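Local coordinates for macrophage migration inhibitory factor-like protein (Entamoeba histolytica, PDB 6CUQ) that is of unknown function but belongs to the macrophage migration inhibitory factor family and forms a trimer of subunits built from beta-alpha-beta units, at residues A12-S17 against K26-E31; A66-K71 against K89-K94. One frame throughout, in Å; residues are numbered along the deposited sequence.

Contact 1. Residues A12-S17 against K26-E31; sequences ALITLS and KEIAHE
No ring, amide or carboxylate has a face or an edge in the meeting of Ile14 and Leu16 with Ile28: all three are branched aliphatic side chains, and methyl groups do all the touching. Strand 11-16 turns Ile14 and Leu16 toward helix 22-40, and within 26-31 Ile28 is the residue that meets them. The backbones stay well apart, Ile14 CA and Ala29 CA lying 8.4 Å from each other, a gap that side chains must bridge; about 113 Å² is buried between the segments, summed over both. Ile28 does so with its two branches. Its CG2 methyl meets Ile14 CD1 at 3.9 Å, the two side chains running at a slant to one another. The longer branch ends in CD1, which meets Leu16 CD1 tip to tip, also at 3.9 Å. Ile28 CG2 is anti to the backbone N while CG1 is anti to the carbonyl carbon (chi1 -72°), and this fork divides the branches between the two strand residues, whose CD1 atoms are 6.8 Å apart. Leu91 of helix 80-95 also packs on Ile28, and Val51 of strand 48-53 on Leu16, while at the helix surface Glu27 forms a salt bridge with Lys94. With no hydrogen bond across the segments and all three touching residues buried, the contact is wholly apolar, consistent with attraction by dispersion and the exclusion of water.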
ATOM      1  N   ALA B  12      -3.672  -9.753   0.772  1.00 59.13           N
ATOM      2  CA  ALA B  12      -2.248  -9.563   0.497  1.00 60.40           C
ATOM      3  C   ALA B  12      -2.106  -8.590  -0.657  1.00 64.89           C
ATOM      4  O   ALA B  12      -2.604  -8.850  -1.759  1.00 56.06           O
ATOM      5  CB  ALA B  12      -1.535 -10.880   0.170  1.00 48.84           C
ATOM      6  N   LEU B  13      -1.460  -7.457  -0.387  1.00 65.57           N
ATOM      7  CA  LEU B  13      -1.068  -6.496  -1.406  1.00 58.52           C
ATOM      8  C   LEU B  13       0.415  -6.733  -1.680  1.00 61.13           C
ATOM      9  O   LEU B  13       1.264  -6.450  -0.826  1.00 65.11           O
ATOM     10  CB  LEU B  13      -1.329  -5.056  -0.960  1.00 60.37           C
ATOM     11  CG  LEU B  13      -1.642  -4.012  -2.040  1.00 58.03           C
ATOM     12  CD1 LEU B  13      -1.971  -2.663  -1.422  1.00 59.63           C
ATOM     13  CD2 LEU B  13      -0.497  -3.881  -3.034  1.00 48.58           C
ATOM     14  N   ILE B  14       0.714  -7.266  -2.859  1.00 62.01           N
ATOM     15  CA  ILE B  14       2.067  -7.630  -3.257  1.00 58.44           C
ATOM     16  C   ILE B  14       2.555  -6.561  -4.222  1.00 57.69           C
ATOM     17  O   ILE B  14       1.996  -6.381  -5.315  1.00 56.19           O
ATOM     18  CB  ILE B  14       2.112  -9.020  -3.900  1.00 55.78           C
ATOM     19  CG1 ILE B  14       1.529 -10.055  -2.934  1.00 55.02           C
ATOM     20  CG2 ILE B  14       3.555  -9.376  -4.277  1.00 54.45           C
ATOM     21  CD1 ILE B  14       1.361 -11.440  -3.527  1.00 51.53           C
ATOM     22  N   THR B  15       3.572  -5.828  -3.800  1.00 50.49           N
ATOM     23  CA  THR B  15       4.235  -4.830  -4.622  1.00 53.71           C
ATOM     24  C   THR B  15       5.585  -5.426  -4.991  1.00 55.69           C
ATOM     25  O   THR B  15       6.432  -5.638  -4.118  1.00 49.41           O
ATOM     26  CB  THR B  15       4.374  -3.517  -3.851  1.00 59.91           C
ATOM     27  OG1 THR B  15       3.087  -3.105  -3.364  1.00 66.35           O
ATOM     28  CG2 THR B  15       5.023  -2.419  -4.705  1.00 50.96           C
ATOM     29  N   LEU B  16       5.781  -5.746  -6.261  1.00 54.26           N
ATOM     30  CA  LEU B  16       7.025  -6.385  -6.656  1.00 57.35           C
ATOM     31  C   LEU B  16       7.591  -5.733  -7.906  1.00 60.50           C
ATOM     32  O   LEU B  16       6.865  -5.137  -8.707  1.00 59.53           O
ATOM     33  CB  LEU B  16       6.834  -7.889  -6.866  1.00 56.10           C
ATOM     34  CG  LEU B  16       6.253  -8.421  -8.169  1.00 58.08           C
ATOM     35  CD1 LEU B  16       6.181  -9.936  -8.096  1.00 57.31           C
ATOM     36  CD2 LEU B  16       4.899  -7.833  -8.471  1.00 66.21           C
ATOM     37  N   SER B  17       8.910  -5.834  -8.053  1.00 58.11           N
ATOM     38  CA  SER B  17       9.620  -5.138  -9.116  1.00 64.11           C
ATOM     39  C   SER B  17      10.308  -6.083 -10.097  1.00 68.24           C
ATOM     40  O   SER B  17      11.295  -5.708 -10.726  1.00 87.33           O
ATOM     41  CB  SER B  17      10.645  -4.176  -8.514  1.00 57.06           C
ATOM     42  OG  SER B  17      11.794  -4.897  -8.121  1.00 66.72           O
ATOM     43  N   LYS B  26      -0.985 -13.098 -12.578  1.00 51.95           N
ATOM     44  CA  LYS B  26      -2.218 -13.775 -12.208  1.00 56.48           C
ATOM     45  C   LYS B  26      -1.916 -15.022 -11.389  1.00 57.83           C
ATOM     46  O   LYS B  26      -2.578 -15.287 -10.379  1.00 59.39           O
ATOM     47  CB  LYS B  26      -3.048 -14.129 -13.451  1.00 48.39           C
ATOM     48  CG  LYS B  26      -3.508 -12.936 -14.274  1.00 50.86           C
ATOM     49  CD  LYS B  26      -4.456 -13.411 -15.373  1.00 67.92           C
ATOM     50  CE  LYS B  26      -4.695 -12.376 -16.467  1.00 75.85           C
ATOM     51  NZ  LYS B  26      -3.657 -12.500 -17.553  1.00 80.95           N
ATOM     52  N   GLU B  27      -0.893 -15.782 -11.788  1.00 53.57           N
ATOM     53  CA  GLU B  27      -0.564 -16.991 -11.046  1.00 57.54           C
ATOM     54  C   GLU B  27      -0.132 -16.650  -9.626  1.00 64.48           C
ATOM     55  O   GLU B  27      -0.469 -17.367  -8.673  1.00 67.78           O
ATOM     56  CB  GLU B  27       0.526 -17.764 -11.773  1.00 66.92           C
ATOM     57  CG  GLU B  27       0.059 -18.502 -13.023  1.00 72.65           C
ATOM     58  CD  GLU B  27       1.240 -19.057 -13.813  1.00 76.72           C
ATOM     59  OE1 GLU B  27       2.327 -19.212 -13.223  1.00 69.36           O
ATOM     60  OE2 GLU B  27       1.085 -19.331 -15.021  1.00 78.17           O
ATOM     61  N   ILE B  28       0.598 -15.543  -9.469  1.00 55.44           N
ATOM     62  CA  ILE B  28       1.001 -15.080  -8.143  1.00 58.46           C
ATOM     63  C   ILE B  28      -0.225 -14.722  -7.308  1.00 58.09           C
ATOM     64  O   ILE B  28      -0.353 -15.149  -6.153  1.00 63.11           O
ATOM     65  CB  ILE B  28       1.977 -13.891  -8.270  1.00 51.28           C
ATOM     66  CG1 ILE B  28       3.340 -14.380  -8.761  1.00 52.88           C
ATOM     67  CG2 ILE B  28       2.079 -13.121  -6.960  1.00 44.34           C
ATOM     68  CD1 ILE B  28       4.317 -13.263  -9.117  1.00 51.07           C
ATOM     69  N   ALA B  29      -1.154 -13.947  -7.881  1.00 51.62           N
ATOM     70  CA  ALA B  29      -2.373 -13.601  -7.147  1.00 56.30           C
ATOM     71  C   ALA B  29      -3.153 -14.849  -6.752  1.00 55.65           C
ATOM     72  O   ALA B  29      -3.640 -14.958  -5.621  1.00 58.49           O
ATOM     73  CB  ALA B  29      -3.268 -12.682  -7.985  1.00 51.16           C
ATOM     74  N   HIS B  30      -3.290 -15.795  -7.686  1.00 57.24           N
ATOM     75  CA  HIS B  30      -4.005 -17.037  -7.415  1.00 53.36           C
ATOM     76  C   HIS B  30      -3.347 -17.826  -6.280  1.00 59.85           C
ATOM     77  O   HIS B  30      -4.000 -18.194  -5.297  1.00 65.69           O
ATOM     78  CB  HIS B  30      -4.062 -17.864  -8.699  1.00 58.65           C
ATOM     79  CG  HIS B  30      -4.667 -19.223  -8.518  1.00 75.55           C
ATOM     80  ND1 HIS B  30      -6.001 -19.407  -8.220  1.00 76.51           N
ATOM     81  CD2 HIS B  30      -4.119 -20.462  -8.580  1.00 79.52           C
ATOM     82  CE1 HIS B  30      -6.251 -20.702  -8.116  1.00 80.00           C
ATOM     83  NE2 HIS B  30      -5.128 -21.365  -8.333  1.00 82.12           N
ATOM     84  N   GLU B  31      -2.039 -18.075  -6.391  1.00 67.16           N
ATOM     85  CA  GLU B  31      -1.335 -18.838  -5.363  1.00 65.50           C
ATOM     86  C   GLU B  31      -1.338 -18.102  -4.028  1.00 65.15           C
ATOM     87  O   GLU B  31      -1.378 -18.733  -2.966  1.00 67.67           O
ATOM     88  CB  GLU B  31       0.099 -19.118  -5.803  1.00 70.20           C
ATOM     89  CG  GLU B  31       0.220 -20.135  -6.901  1.00 68.95           C
ATOM     90  CD  GLU B  31      -0.361 -21.474  -6.523  1.00 73.65           C
ATOM     91  OE1 GLU B  31      -0.261 -21.875  -5.337  1.00 69.04           O
ATOM     92  OE2 GLU B  31      -0.885 -22.142  -7.433  1.00 85.13           O
TER

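Contact 2. Residues A66-K71 against K89-K94; sequences AFIDIK and KLLEQK
Strand 66-71 and helix segment 89-94 come nearest in backbone where Ala66 CA stands 8.3 Å from Leu91 CA, a spacing that side chains fill without any hydrogen bond across the segments. One methyl group makes the whole contact: Leu91 CD1 lies 3.5 Å from Ala66 CB, a close approach for two carbons, and 3.8 Å from Ile68 CD1. The directions from Leu91 CD1 to these two partners differ by about 86°, so the methyl sits in the corner between a short side chain and a long one. Ile68 reaches its partner tip to tip, because its extended chain (chi2 175°) carries CD1 well clear of the strand, whereas Ala66 offers only its CB and receives Leu91 close to the backbone. Leu91 CG stands anti to the carbonyl carbon (chi1 -67°), and the two methyls beyond it part company. CD2 turns to helix 22-40, lying 3.9 Å from Ile28 CD1, so this one leucine joins its own helix both to the sheet and to the neighbouring helix. Tyr87, one turn earlier in helix 80-95, also covers Ile68. The other face of the strand serves the assembly: Phe67 directs its CB away from the helix, and its ring stacks with that of His11 of the third subunit. Helices packed on one face of a four-stranded mixed sheet, with the opposite face turned to neighbouring subunits, are characteristic of the trimeric MIF fold, and this contact belongs to its beta-alpha-beta unit of strand 66-72, helix 80-95 and strand 102-108.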
ATOM      1  N   ALA B  66      10.481  -7.196  -3.532  1.00 58.16           N
ATOM      2  CA  ALA B  66       9.054  -7.140  -3.293  1.00 55.75           C
ATOM      3  C   ALA B  66       8.816  -6.617  -1.891  1.00 58.04           C
ATOM      4  O   ALA B  66       9.716  -6.605  -1.050  1.00 61.57           O
ATOM      5  CB  ALA B  66       8.390  -8.513  -3.475  1.00 47.21           C
ATOM      6  N   PHE B  67       7.591  -6.153  -1.671  1.00 69.85           N
ATOM      7  CA  PHE B  67       7.059  -5.844  -0.354  1.00 66.32           C
ATOM      8  C   PHE B  67       5.645  -6.411  -0.315  1.00 67.34           C
ATOM      9  O   PHE B  67       4.839  -6.121  -1.204  1.00 62.91           O
ATOM     10  CB  PHE B  67       7.066  -4.332  -0.099  1.00 48.95           C
ATOM     11  CG  PHE B  67       6.625  -3.945   1.280  1.00 58.61           C
ATOM     12  CD1 PHE B  67       5.335  -3.502   1.517  1.00 74.45           C
ATOM     13  CD2 PHE B  67       7.512  -4.015   2.340  1.00 64.47           C
ATOM     14  CE1 PHE B  67       4.932  -3.151   2.793  1.00 76.31           C
ATOM     15  CE2 PHE B  67       7.127  -3.656   3.617  1.00 65.55           C
ATOM     16  CZ  PHE B  67       5.837  -3.222   3.844  1.00 84.02           C
ATOM     17  N   ILE B  68       5.347  -7.218   0.701  1.00 64.51           N
ATOM     18  CA  ILE B  68       4.090  -7.967   0.771  1.00 62.23           C
ATOM     19  C   ILE B  68       3.363  -7.521   2.033  1.00 64.48           C
ATOM     20  O   ILE B  68       3.836  -7.757   3.150  1.00 65.49           O
ATOM     21  CB  ILE B  68       4.320  -9.483   0.766  1.00 54.78           C
ATOM     22  CG1 ILE B  68       5.173  -9.880  -0.444  1.00 57.40           C
ATOM     23  CG2 ILE B  68       2.985 -10.212   0.715  1.00 67.32           C
ATOM     24  CD1 ILE B  68       5.570 -11.345  -0.483  1.00 55.38           C
ATOM     25  N   ASP B  69       2.221  -6.865   1.855  1.00 62.41           N
ATOM     26  CA  ASP B  69       1.456  -6.277   2.951  1.00 68.19           C
ATOM     27  C   ASP B  69       0.281  -7.207   3.247  1.00 66.49           C
ATOM     28  O   ASP B  69      -0.709  -7.220   2.511  1.00 65.19           O
ATOM     29  CB  ASP B  69       0.982  -4.883   2.552  1.00 67.67           C
ATOM     30  CG  ASP B  69       0.730  -3.984   3.732  1.00 80.91           C
ATOM     31  OD1 ASP B  69       0.795  -4.449   4.895  1.00 97.04           O
ATOM     32  OD2 ASP B  69       0.422  -2.801   3.482  1.00 84.64           O
ATOM     33  N   ILE B  70       0.383  -7.978   4.332  1.00 69.26           N
ATOM     34  CA  ILE B  70      -0.654  -8.930   4.729  1.00 65.15           C
ATOM     35  C   ILE B  70      -1.515  -8.299   5.813  1.00 70.20           C
ATOM     36  O   ILE B  70      -1.001  -7.841   6.844  1.00 74.59           O
ATOM     37  CB  ILE B  70      -0.053 -10.248   5.244  1.00 72.06           C
ATOM     38  CG1 ILE B  70       0.963 -10.826   4.255  1.00 68.30           C
ATOM     39  CG2 ILE B  70      -1.175 -11.244   5.602  1.00 74.23           C
ATOM     40  CD1 ILE B  70       0.347 -11.405   3.042  1.00 71.41           C
ATOM     41  N   LYS B  71      -2.824  -8.314   5.604  1.00 73.08           N
ATOM     42  CA  LYS B  71      -3.766  -7.701   6.528  1.00 79.59           C
ATOM     43  C   LYS B  71      -4.980  -8.604   6.693  1.00 73.93           C
ATOM     44  O   LYS B  71      -5.380  -9.293   5.749  1.00 71.94           O
ATOM     45  CB  LYS B  71      -4.176  -6.298   6.048  1.00 78.16           C
ATOM     46  CG  LYS B  71      -3.048  -5.259   6.153  1.00 73.89           C
ATOM     47  CD  LYS B  71      -3.533  -3.902   5.705  1.00 75.94           C
ATOM     48  CE  LYS B  71      -3.022  -2.807   6.610  1.00 89.36           C
ATOM     49  NZ  LYS B  71      -3.741  -1.525   6.377  1.00 97.54           N
ATOM     50  N   LYS B  89       8.907 -18.454  -1.081  1.00 82.33           N
ATOM     51  CA  LYS B  89       9.054 -19.555  -2.028  1.00 75.79           C
ATOM     52  C   LYS B  89       8.259 -19.284  -3.294  1.00 70.27           C
ATOM     53  O   LYS B  89       8.712 -19.615  -4.398  1.00 70.50           O
ATOM     54  CB  LYS B  89       8.627 -20.873  -1.384  1.00 74.92           C
ATOM     55  N   LEU B  90       7.099 -18.642  -3.159  1.00 68.36           N
ATOM     56  CA  LEU B  90       6.274 -18.323  -4.319  1.00 70.26           C
ATOM     57  C   LEU B  90       6.943 -17.292  -5.234  1.00 73.46           C
ATOM     58  O   LEU B  90       7.034 -17.501  -6.450  1.00 67.18           O
ATOM     59  CB  LEU B  90       4.893 -17.839  -3.863  1.00 58.12           C
ATOM     60  CG  LEU B  90       4.074 -17.325  -5.047  1.00 55.94           C
ATOM     61  CD1 LEU B  90       3.902 -18.478  -6.005  1.00 51.24           C
ATOM     62  CD2 LEU B  90       2.725 -16.690  -4.657  1.00 54.30           C
ATOM     63  N   LEU B  91       7.374 -16.149  -4.677  1.00 75.21           N
ATOM     64  CA  LEU B  91       7.984 -15.111  -5.517  1.00 70.76           C
ATOM     65  C   LEU B  91       9.318 -15.565  -6.086  1.00 71.98           C
ATOM     66  O   LEU B  91       9.711 -15.123  -7.170  1.00 75.15           O
ATOM     67  CB  LEU B  91       8.160 -13.802  -4.746  1.00 61.58           C
ATOM     68  CG  LEU B  91       6.837 -13.125  -4.384  1.00 59.62           C
ATOM     69  CD1 LEU B  91       7.044 -11.680  -4.007  1.00 58.39           C
ATOM     70  CD2 LEU B  91       5.813 -13.259  -5.498  1.00 57.50           C
ATOM     71  N   GLU B  92      10.029 -16.427  -5.372  1.00 73.53           N
ATOM     72  CA  GLU B  92      11.228 -17.016  -5.947  1.00 77.47           C
ATOM     73  C   GLU B  92      10.885 -17.921  -7.130  1.00 73.91           C
ATOM     74  O   GLU B  92      11.539 -17.858  -8.181  1.00 72.55           O
ATOM     75  CB  GLU B  92      11.995 -17.781  -4.867  1.00 78.84           C
ATOM     76  CG  GLU B  92      13.400 -18.172  -5.268  1.00 98.75           C
ATOM     77  CD  GLU B  92      13.427 -19.341  -6.232  1.00112.01           C
ATOM     78  OE1 GLU B  92      12.626 -20.288  -6.045  1.00113.36           O
ATOM     79  OE2 GLU B  92      14.240 -19.300  -7.182  1.00113.84           O
ATOM     80  N   GLN B  93       9.863 -18.766  -6.984  1.00 66.36           N
ATOM     81  CA  GLN B  93       9.572 -19.734  -8.038  1.00 74.72           C
ATOM     82  C   GLN B  93       9.043 -19.038  -9.288  1.00 70.70           C
ATOM     83  O   GLN B  93       9.410 -19.411 -10.409  1.00 70.89           O
ATOM     84  CB  GLN B  93       8.558 -20.776  -7.559  1.00 73.52           C
ATOM     85  CG  GLN B  93       7.937 -21.555  -8.716  1.00 86.06           C
ATOM     86  CD  GLN B  93       6.540 -22.072  -8.413  1.00101.94           C
ATOM     87  OE1 GLN B  93       6.224 -22.430  -7.278  1.00104.67           O
ATOM     88  NE2 GLN B  93       5.690 -22.108  -9.440  1.00102.66           N
ATOM     89  N   LYS B  94       8.186 -18.024  -9.117  1.00 61.75           N
ATOM     90  CA  LYS B  94       7.518 -17.386 -10.249  1.00 66.08           C
ATOM     91  C   LYS B  94       8.250 -16.160 -10.787  1.00 64.83           C
ATOM     92  O   LYS B  94       8.132 -15.862 -11.979  1.00 67.61           O
ATOM     93  CB  LYS B  94       6.095 -16.960  -9.860  1.00 61.82           C
ATOM     94  CG  LYS B  94       5.183 -18.059  -9.319  1.00 60.79           C
ATOM     95  CD  LYS B  94       4.638 -18.987 -10.404  1.00 69.33           C
ATOM     96  CE  LYS B  94       3.262 -19.585 -10.002  1.00 64.99           C
ATOM     97  NZ  LYS B  94       2.899 -20.742 -10.848  1.00 68.50           N
TER

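In the fold
From the N terminus, strand 11-16 leads through a short loop, residues 17-21, into helix 22-40, and contact 1 closes that turn of the chain. Strand 48-53 completes the first beta-alpha-beta unit. Contact 2 opens later and closes a loop with 17 residues between its segments, more than half of them in the early part of helix 80-95, before strand 102-108 completes the second unit. The contacts therefore follow in series, neither nested nor crossed, yet their centres are only 7 Å apart. Their strands are antiparallel neighbours, joined by probable hydrogen bonds from Phe67 N to Thr15 O (2.8 Å) and Asp69 N to Leu13 O (2.9 Å). Together they bring both helices against the same sheet face.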